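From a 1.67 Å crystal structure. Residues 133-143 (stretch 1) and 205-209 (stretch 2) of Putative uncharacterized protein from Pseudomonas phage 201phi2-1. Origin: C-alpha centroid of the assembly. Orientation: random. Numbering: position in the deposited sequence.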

# COMPACT_ATOMS: atom_id res chain seq x y z
N THR A 133 -5.50 -2.48 9.62
CA THR A 133 -5.54 -2.21 8.19
C THR A 133 -5.17 -3.46 7.36
O THR A 133 -5.79 -3.73 6.32
CB THR A 133 -4.68 -1.00 7.83
OG1 THR A 133 -5.08 0.10 8.67
CG2 THR A 133 -4.90 -0.60 6.38
N MET A 134 -4.20 -4.23 7.83
CA MET A 134 -3.87 -5.49 7.16
C MET A 134 -5.10 -6.42 7.22
O MET A 134 -5.45 -7.05 6.23
CB MET A 134 -2.66 -6.17 7.78
CG MET A 134 -1.33 -5.49 7.43
SD MET A 134 -0.94 -5.61 5.66
CE MET A 134 -0.50 -7.35 5.61
N LYS A 135 -5.74 -6.49 8.39
CA LYS A 135 -6.96 -7.29 8.54
C LYS A 135 -8.07 -6.80 7.61
O LYS A 135 -8.78 -7.59 6.99
CB LYS A 135 -7.45 -7.26 9.99
CG LYS A 135 -6.66 -8.16 10.92
CD LYS A 135 -7.16 -8.03 12.36
CE LYS A 135 -6.41 -8.96 13.30
NZ LYS A 135 -6.84 -10.39 13.13
N THR A 136 -8.21 -5.47 7.50
CA THR A 136 -9.12 -4.86 6.53
C THR A 136 -8.87 -5.38 5.12
O THR A 136 -9.80 -5.76 4.42
CB THR A 136 -8.99 -3.31 6.55
OG1 THR A 136 -9.46 -2.80 7.80
CG2 THR A 136 -9.82 -2.69 5.44
N LEU A 137 -7.61 -5.37 4.69
CA LEU A 137 -7.30 -5.83 3.34
C LEU A 137 -7.63 -7.32 3.18
O LEU A 137 -8.12 -7.76 2.13
CB LEU A 137 -5.85 -5.53 2.98
CG LEU A 137 -5.57 -4.02 2.94
CD1 LEU A 137 -4.08 -3.78 2.69
CD2 LEU A 137 -6.43 -3.27 1.90
N GLU A 138 -7.41 -8.08 4.24
CA GLU A 138 -7.74 -9.51 4.20
C GLU A 138 -9.25 -9.67 4.06
O GLU A 138 -9.72 -10.50 3.26
CB GLU A 138 -7.20 -10.26 5.44
CG GLU A 138 -7.46 -11.78 5.47
CD GLU A 138 -6.33 -12.59 4.86
OE1 GLU A 138 -5.68 -12.10 3.91
OE2 GLU A 138 -6.05 -13.70 5.36
N ALA A 139 -10.02 -8.89 4.82
CA ALA A 139 -11.48 -8.99 4.77
C ALA A 139 -11.97 -8.64 3.37
O ALA A 139 -12.84 -9.30 2.82
CB ALA A 139 -12.14 -8.10 5.82
N ILE A 140 -11.38 -7.60 2.79
CA ILE A 140 -11.73 -7.21 1.43
C ILE A 140 -11.40 -8.32 0.43
O ILE A 140 -12.22 -8.64 -0.44
CB ILE A 140 -11.09 -5.85 1.05
CG1 ILE A 140 -11.70 -4.75 1.92
CG2 ILE A 140 -11.28 -5.58 -0.44
CD1 ILE A 140 -11.03 -3.37 1.79
N ALA A 141 -10.21 -8.91 0.55
CA ALA A 141 -9.83 -10.01 -0.33
C ALA A 141 -10.89 -11.11 -0.29
O ALA A 141 -11.35 -11.60 -1.33
CB ALA A 141 -8.48 -10.57 0.05
N VAL A 142 -11.31 -11.48 0.92
CA VAL A 142 -12.39 -12.47 1.08
C VAL A 142 -13.76 -12.02 0.53
O VAL A 142 -14.40 -12.74 -0.23
CB VAL A 142 -12.53 -12.86 2.56
CG1 VAL A 142 -13.72 -13.81 2.75
CG2 VAL A 142 -11.26 -13.47 3.04
N ASN A 143 -14.21 -10.84 0.94
CA ASN A 143 -15.53 -10.35 0.54
C ASN A 143 -15.65 -10.17 -0.97
O ASN A 143 -16.70 -10.44 -1.55
CB ASN A 143 -15.86 -9.03 1.24
CG ASN A 143 -16.11 -9.20 2.73
OD1 ASN A 143 -16.10 -10.31 3.26
ND2 ASN A 143 -16.32 -8.08 3.42
N ILE A 205 -7.02 -19.52 -2.93
CA ILE A 205 -7.76 -18.74 -1.95
C ILE A 205 -7.38 -17.28 -2.10
O ILE A 205 -6.21 -16.95 -2.02
CB ILE A 205 -7.35 -19.17 -0.53
CG1 ILE A 205 -7.62 -20.67 -0.33
CG2 ILE A 205 -8.04 -18.31 0.52
CD1 ILE A 205 -7.03 -21.22 0.95
N PRO A 206 -8.38 -16.39 -2.31
CA PRO A 206 -8.06 -14.96 -2.35
C PRO A 206 -7.76 -14.44 -0.95
O PRO A 206 -8.50 -14.72 -0.01
CB PRO A 206 -9.35 -14.33 -2.87
CG PRO A 206 -10.42 -15.25 -2.42
CD PRO A 206 -9.82 -16.64 -2.46
N GLN A 207 -6.68 -13.67 -0.82
CA GLN A 207 -6.24 -13.20 0.48
C GLN A 207 -5.22 -12.10 0.24
O GLN A 207 -4.88 -11.83 -0.92
CB GLN A 207 -5.64 -14.36 1.29
CG GLN A 207 -4.48 -15.08 0.58
CD GLN A 207 -3.95 -16.34 1.30
OE1 GLN A 207 -2.96 -16.92 0.86
NE2 GLN A 207 -4.60 -16.76 2.39
N VAL A 208 -4.72 -11.48 1.30
CA VAL A 208 -3.64 -10.51 1.15
C VAL A 208 -2.38 -11.24 0.70
O VAL A 208 -1.98 -12.23 1.31
CB VAL A 208 -3.35 -9.74 2.44
CG1 VAL A 208 -2.14 -8.82 2.22
CG2 VAL A 208 -4.54 -8.90 2.82
N CYS A 209 -1.80 -10.76 -0.40
CA CYS A 209 -0.58 -11.31 -0.96
C CYS A 209 0.48 -10.23 -0.99
O CYS A 209 0.15 -9.05 -0.99
CB CYS A 209 -0.83 -11.73 -2.41
SG CYS A 209 -2.01 -13.06 -2.58
O HOH W 1 -6.93 -16.07 3.94

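A single carboxylate does nearly all the polar work here, and it does so with a backbone partner: OE1 of Glu138 accepts a hydrogen bond from the amide N of Val208 at 2.8 Å, with an N-H...O angle of 176°, almost perfectly straight. A helix side chain thus meets the peptide group of a residue that begins a strand, a partner that belongs to the main chain, not to the valine side chain. CA-to-CB of Glu138 points sideways to the other stretch, and its end comes nearer through chi1 at t and a chi2 of 92°, which lies between the usual wells.

The other oxygen of the same carboxylate is also engaged. A water donates to Glu138 OE2 at 2.9 Å and accepts from Gln207 NE2, also at 2.9 Å, so the amide of Gln207 is tied to the helix without direct contact between the two polar groups. Glu138 therefore spans two consecutive residues of the second stretch, directly to the backbone of one and through water to the side chain of the other. Gln207, with chi1 at p, has its OE1 satisfied elsewhere in the structure.

Around this polar point the packing is apolar and close. Val208 gives up the largest area, 93 Å² of the 334 Å² buried in total. Its CG2 lies 3.6 Å from Leu137 CB and 4.0 Å from Met134 O, while its CG1 lies 4.0 Å from Met134 CE. Met134 also starts out sideways, and three successive m torsions bring its terminal methyl nearer to the valine. Met134, Leu137, Glu138 and Ala141 follow the familiar three- and four-residue spacing that gathers side chains along one side of a helix, whose regular i to i+4 backbone bonds run through the stretch. Lys135, Thr136 and Ala139 point away and take no part.

The backbones come close at Ala141. Its CA is 4.9 Å from the CA of Gln207, and its CB, pointing toward the second stretch, sits 3.5 Å from Gln207 CA; the small methyl rests directly on the backbone. Pro206 then covers the helix backbone, with its CB 3.7 Å from Ala141 O, and Val142 makes a looser contact, CG2 to Pro206 O at 4.3 Å.

The rules to be read are simple: a small residue where backbones come close, a branched residue wedged against the helix beside it, and one acid to satisfy the buried strand amide.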